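Long-range contact in pyridoxamine 5-phosphate-dependent dehydrase (Escherichia coli, PDB 3B8X), which removes the C3'-hydroxyl group from GDP-4-keto-6-deoxy-D-mannose by a combined transamination and deoxygenation on the way to L-colitose, an O-antigen sugar: residues Thr12-Leu25 and Glu255-Lys267. The protein carries 1 engineered substitution. Numbering follows the deposited sequence.
Sequences TWDDLEYKAIQSVL and EMSGAIGIEQLKK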
loop_
_atom_site.group_PDB
_atom_site.type_symbol
_atom_site.label_atom_id
_atom_site.label_comp_id
_atom_site.label_asym_id
_atom_site.label_seq_id
_atom_site.Cartn_x
_atom_site.Cartn_y
_atom_site.Cartn_z
ATOM N N THR B 12 -14.711 17.736 6.088
ATOM C CA THR B 12 -15.950 17.444 5.357
ATOM C C THR B 12 -16.839 16.547 6.226
ATOM O O THR B 12 -17.868 16.063 5.777
ATOM C CB THR B 12 -15.643 16.642 4.095
ATOM O OG1 THR B 12 -14.938 15.456 4.490
ATOM C CG2 THR B 12 -14.781 17.460 3.210
ATOM N N TRP B 13 -16.439 16.344 7.486
ATOM C CA TRP B 13 -17.165 15.488 8.391
ATOM C C TRP B 13 -18.040 16.248 9.363
ATOM O O TRP B 13 -17.747 17.394 9.757
ATOM C CB TRP B 13 -16.212 14.711 9.291
ATOM C CG TRP B 13 -15.306 13.731 8.621
ATOM C CD1 TRP B 13 -15.242 13.425 7.302
ATOM C CD2 TRP B 13 -14.420 12.832 9.288
ATOM N NE1 TRP B 13 -14.329 12.409 7.095
ATOM C CE2 TRP B 13 -13.791 12.051 8.305
ATOM C CE3 TRP B 13 -14.083 12.623 10.636
ATOM C CZ2 TRP B 13 -12.771 11.132 8.617
ATOM C CZ3 TRP B 13 -13.107 11.682 10.953
ATOM C CH2 TRP B 13 -12.450 10.953 9.936
ATOM N N ASP B 14 -19.089 15.547 9.775
ATOM C CA ASP B 14 -19.998 15.992 10.818
ATOM C C ASP B 14 -20.237 14.857 11.772
ATOM O O ASP B 14 -19.510 13.855 11.777
ATOM C CB ASP B 14 -21.284 16.744 10.382
ATOM C CG ASP B 14 -22.265 15.919 9.571
ATOM O OD1 ASP B 14 -22.138 14.678 9.489
ATOM O OD2 ASP B 14 -23.186 16.530 8.964
ATOM N N ASP B 15 -21.245 15.028 12.607
ATOM C CA ASP B 15 -21.542 14.001 13.576
ATOM C C ASP B 15 -21.684 12.643 12.887
ATOM O O ASP B 15 -21.354 11.627 13.488
ATOM C CB ASP B 15 -22.811 14.344 14.375
ATOM C CG ASP B 15 -24.076 14.439 13.482
ATOM O OD1 ASP B 15 -24.339 15.519 12.888
ATOM O OD2 ASP B 15 -24.826 13.435 13.382
ATOM N N LEU B 16 -22.200 12.610 11.656
ATOM C CA LEU B 16 -22.446 11.349 10.966
ATOM C C LEU B 16 -21.198 10.528 10.732
ATOM O O LEU B 16 -21.230 9.296 10.850
ATOM C CB LEU B 16 -23.241 11.514 9.669
ATOM C CG LEU B 16 -24.642 12.118 9.851
ATOM C CD1 LEU B 16 -25.374 12.143 8.524
ATOM C CD2 LEU B 16 -25.430 11.323 10.884
ATOM N N GLU B 17 -20.096 11.191 10.407
ATOM C CA GLU B 17 -18.871 10.435 10.201
ATOM C C GLU B 17 -18.378 9.873 11.523
ATOM O O GLU B 17 -17.955 8.736 11.595
ATOM C CB GLU B 17 -17.818 11.233 9.461
ATOM C CG GLU B 17 -18.145 11.304 7.957
ATOM C CD GLU B 17 -19.200 12.345 7.646
ATOM O OE1 GLU B 17 -19.523 13.139 8.534
ATOM O OE2 GLU B 17 -19.716 12.376 6.515
ATOM N N TYR B 18 -18.517 10.636 12.591
ATOM C CA TYR B 18 -18.105 10.177 13.917
ATOM C C TYR B 18 -18.975 9.054 14.418
ATOM O O TYR B 18 -18.504 8.144 15.094
ATOM C CB TYR B 18 -18.164 11.354 14.873
ATOM C CG TYR B 18 -16.963 12.254 14.676
ATOM C CD1 TYR B 18 -16.992 13.330 13.768
ATOM C CD2 TYR B 18 -15.761 11.972 15.345
ATOM C CE1 TYR B 18 -15.845 14.104 13.568
ATOM C CE2 TYR B 18 -14.621 12.718 15.137
ATOM C CZ TYR B 18 -14.678 13.805 14.277
ATOM O OH TYR B 18 -13.544 14.569 14.118
ATOM N N LYS B 19 -20.251 9.120 14.067
ATOM C CA LYS B 19 -21.192 8.069 14.429
ATOM C C LYS B 19 -20.831 6.773 13.696
ATOM O O LYS B 19 -21.015 5.665 14.208
ATOM C CB LYS B 19 -22.644 8.490 14.097
ATOM C CG LYS B 19 -23.349 9.223 15.249
ATOM C CD LYS B 19 -24.288 10.322 14.770
ATOM C CE LYS B 19 -24.379 11.452 15.798
ATOM N NZ LYS B 19 -25.733 11.562 16.420
ATOM N N ALA B 20 -20.371 6.916 12.456
ATOM C CA ALA B 20 -19.945 5.753 11.682
ATOM C C ALA B 20 -18.752 5.100 12.377
ATOM O O ALA B 20 -18.707 3.889 12.533
ATOM C CB ALA B 20 -19.584 6.175 10.221
ATOM N N ILE B 21 -17.747 5.897 12.739
ATOM C CA ILE B 21 -16.570 5.364 13.415
ATOM C C ILE B 21 -16.958 4.669 14.705
ATOM O O ILE B 21 -16.486 3.578 15.016
ATOM C CB ILE B 21 -15.557 6.465 13.708
ATOM C CG1 ILE B 21 -15.047 7.019 12.360
ATOM C CG2 ILE B 21 -14.460 5.959 14.636
ATOM C CD1 ILE B 21 -14.191 8.293 12.455
ATOM N N GLN B 22 -17.865 5.290 15.440
ATOM C CA GLN B 22 -18.339 4.691 16.673
ATOM C C GLN B 22 -18.931 3.318 16.408
ATOM O O GLN B 22 -18.748 2.368 17.185
ATOM C CB GLN B 22 -19.397 5.592 17.326
ATOM C CG GLN B 22 -19.680 5.166 18.752
ATOM C CD GLN B 22 -18.407 4.995 19.606
ATOM O OE1 GLN B 22 -17.608 5.926 19.762
ATOM N NE2 GLN B 22 -18.240 3.808 20.187
ATOM N N SER B 23 -19.703 3.221 15.334
ATOM C CA SER B 23 -20.303 1.962 14.962
ATOM C C SER B 23 -19.257 0.900 14.659
ATOM O O SER B 23 -19.456 -0.262 15.010
ATOM C CB SER B 23 -21.286 2.132 13.803
ATOM O OG SER B 23 -21.518 3.510 13.562
ATOM N N VAL B 24 -18.142 1.266 14.024
ATOM C CA VAL B 24 -17.102 0.260 13.806
ATOM C C VAL B 24 -16.466 -0.117 15.162
ATOM O O VAL B 24 -16.247 -1.278 15.488
ATOM C CB VAL B 24 -16.020 0.756 12.842
ATOM C CG1 VAL B 24 -14.884 -0.305 12.667
ATOM C CG2 VAL B 24 -16.648 1.109 11.550
ATOM N N LEU B 25 -16.183 0.895 15.964
ATOM C CA LEU B 25 -15.599 0.665 17.268
ATOM C C LEU B 25 -16.499 -0.254 18.067
ATOM O O LEU B 25 -16.050 -1.230 18.616
ATOM C CB LEU B 25 -15.473 2.016 17.984
ATOM C CG LEU B 25 -14.400 2.917 17.390
ATOM C CD1 LEU B 25 -14.508 4.290 17.958
ATOM C CD2 LEU B 25 -12.998 2.339 17.684
ATOM N N GLU B 255 -11.806 -0.877 7.941
ATOM C CA GLU B 255 -13.267 -0.863 8.015
ATOM C C GLU B 255 -13.838 0.547 8.339
ATOM O O GLU B 255 -14.926 0.949 7.895
ATOM C CB GLU B 255 -13.726 -1.891 9.036
ATOM C CG GLU B 255 -15.185 -2.033 9.014
ATOM C CD GLU B 255 -15.746 -2.916 7.897
ATOM O OE1 GLU B 255 -15.271 -2.941 6.725
ATOM O OE2 GLU B 255 -16.753 -3.580 8.193
ATOM N N MET B 256 -13.082 1.320 9.121
ATOM C CA MET B 256 -13.496 2.656 9.472
ATOM C C MET B 256 -13.587 3.523 8.230
ATOM O O MET B 256 -14.491 4.365 8.127
ATOM C CB MET B 256 -12.484 3.280 10.430
ATOM C CG MET B 256 -12.751 2.920 11.875
ATOM S SD MET B 256 -11.372 3.695 12.701
ATOM C CE MET B 256 -11.494 3.135 14.385
ATOM N N SER B 257 -12.630 3.357 7.320
ATOM C CA SER B 257 -12.641 4.175 6.120
ATOM C C SER B 257 -13.899 3.934 5.288
ATOM O O SER B 257 -14.446 4.849 4.693
ATOM C CB SER B 257 -11.401 3.980 5.287
ATOM O OG SER B 257 -10.312 4.618 5.931
ATOM N N GLY B 258 -14.324 2.686 5.216
ATOM C CA GLY B 258 -15.517 2.328 4.458
ATOM C C GLY B 258 -16.755 2.924 5.162
ATOM O O GLY B 258 -17.629 3.468 4.517
ATOM N N ALA B 259 -16.789 2.919 6.485
ATOM C CA ALA B 259 -17.941 3.467 7.188
ATOM C C ALA B 259 -18.058 4.952 6.962
ATOM O O ALA B 259 -19.139 5.462 6.669
ATOM C CB ALA B 259 -17.927 3.133 8.680
ATOM N N ILE B 260 -16.931 5.634 7.109
ATOM C CA ILE B 260 -16.889 7.059 6.941
ATOM C C ILE B 260 -17.326 7.331 5.499
ATOM O O ILE B 260 -18.068 8.307 5.223
ATOM C CB ILE B 260 -15.450 7.598 7.119
ATOM C CG1 ILE B 260 -14.979 7.460 8.574
ATOM C CG2 ILE B 260 -15.352 9.028 6.635
ATOM C CD1 ILE B 260 -13.452 7.451 8.805
ATOM N N GLY B 261 -16.787 6.535 4.571
ATOM C CA GLY B 261 -17.046 6.810 3.150
ATOM C C GLY B 261 -18.531 6.806 2.788
ATOM O O GLY B 261 -18.972 7.537 1.906
ATOM N N ILE B 262 -19.284 5.917 3.418
ATOM C CA ILE B 262 -20.704 5.786 3.099
ATOM C C ILE B 262 -21.416 7.093 3.417
ATOM O O ILE B 262 -22.282 7.534 2.673
ATOM C CB ILE B 262 -21.301 4.710 4.003
ATOM C CG1 ILE B 262 -20.870 3.331 3.482
ATOM C CG2 ILE B 262 -22.801 4.943 4.180
ATOM C CD1 ILE B 262 -20.816 2.207 4.568
ATOM N N GLU B 263 -20.979 7.713 4.516
ATOM C CA GLU B 263 -21.597 8.928 5.003
ATOM C C GLU B 263 -21.227 9.989 4.006
ATOM O O GLU B 263 -22.073 10.765 3.618
ATOM C CB GLU B 263 -21.075 9.288 6.400
ATOM C CG GLU B 263 -21.550 8.348 7.506
ATOM C CD GLU B 263 -23.043 8.008 7.449
ATOM O OE1 GLU B 263 -23.871 8.807 6.946
ATOM O OE2 GLU B 263 -23.398 6.923 7.949
ATOM N N GLN B 264 -19.962 9.991 3.589
ATOM C CA GLN B 264 -19.421 10.978 2.639
ATOM C C GLN B 264 -20.152 10.955 1.292
ATOM O O GLN B 264 -20.464 12.000 0.741
ATOM C CB GLN B 264 -17.903 10.765 2.460
ATOM C CG GLN B 264 -17.052 11.139 3.686
ATOM C CD GLN B 264 -16.915 12.638 3.912
ATOM O OE1 GLN B 264 -16.040 13.285 3.336
ATOM N NE2 GLN B 264 -17.780 13.199 4.770
ATOM N N LEU B 265 -20.422 9.765 0.762
ATOM C CA LEU B 265 -21.113 9.619 -0.511
ATOM C C LEU B 265 -22.483 10.308 -0.444
ATOM O O LEU B 265 -22.955 10.859 -1.430
ATOM C CB LEU B 265 -21.264 8.147 -0.929
ATOM C CG LEU B 265 -19.957 7.412 -1.318
ATOM C CD1 LEU B 265 -20.135 5.983 -1.749
ATOM C CD2 LEU B 265 -19.239 8.098 -2.461
ATOM N N LYS B 266 -23.130 10.290 0.713
ATOM C CA LYS B 266 -24.412 10.953 0.742
ATOM C C LYS B 266 -24.277 12.452 0.625
ATOM O O LYS B 266 -25.162 13.123 0.082
ATOM C CB LYS B 266 -25.171 10.598 1.994
ATOM C CG LYS B 266 -25.179 9.116 2.247
ATOM C CD LYS B 266 -25.708 8.861 3.627
ATOM C CE LYS B 266 -26.372 7.517 3.719
ATOM N NZ LYS B 266 -26.828 7.213 5.092
ATOM N N LYS B 267 -23.169 12.997 1.114
ATOM C CA LYS B 267 -23.022 14.445 1.078
ATOM C C LYS B 267 -22.446 14.944 -0.243
ATOM O O LYS B 267 -22.547 16.128 -0.568
ATOM C CB LYS B 267 -22.092 14.899 2.211
ATOM C CG LYS B 267 -22.755 14.975 3.610
ATOM C CD LYS B 267 -21.716 14.868 4.713
ATOM C CE LYS B 267 -22.293 14.944 6.133
ATOM N NZ LYS B 267 -21.788 13.813 6.851
HETATM O O HOH W 1 -23.272 7.748 10.771
#
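Glu17 OE2 takes two bonds at once from the facing helix: Lys267 NZ reaches it on the syn side at 2.5 Å, close to the carboxylate plane, while Gln264 NE2 comes from above that plane at 2.7 Å. A bend at chi2 (80°) folds the Glu17 carboxylate into the hole between Ile260, Glu263, Gln264 and Lys267. The ammonium of Lys267 also bridges to Asp14, NZ to OD1 2.8 Å, probably offsetting the crowding of two carboxylates. The Gln264 amide stands almost perpendicular to the Glu17 carboxylate; its NE2 also donates to Thr12 O at 3.0 Å, and Thr12 OG1 gives its proton to OE1, an oxygen that accepts from Ala193 N as well. Beyond this polar end, Ile260 CD1 packs 3.7 Å from Trp13 CZ2, and Ala20 CB meets Ala259 CB at 3.8 Å. Helices 15-25 and 255-267 run nearly antiparallel, 149° between their directions and 8.3 Å apart at closest approach, joining the N-terminal helix of this DegT/DnrJ/EryC1-family aminotransferase to the start of the long helix 255-286. Toward the far end, Val24 sets CG1 against Met256 CG and CG2 against Ala259 CB, and the extended Met256 chain carries CE to Leu25 CD2. The same two acidic residues, Asp14 and Glu17, form a capping box at the start of helix 15-25: Asp14 N points straight at Glu17 OE1, and Leu16 N binds Asp14 OD1 from the face opposite Lys267. Trp13 NE1 is held by Ala193 O, and its ring meets Phe30 of the second subunit, whose Met256 packs against Met256 here.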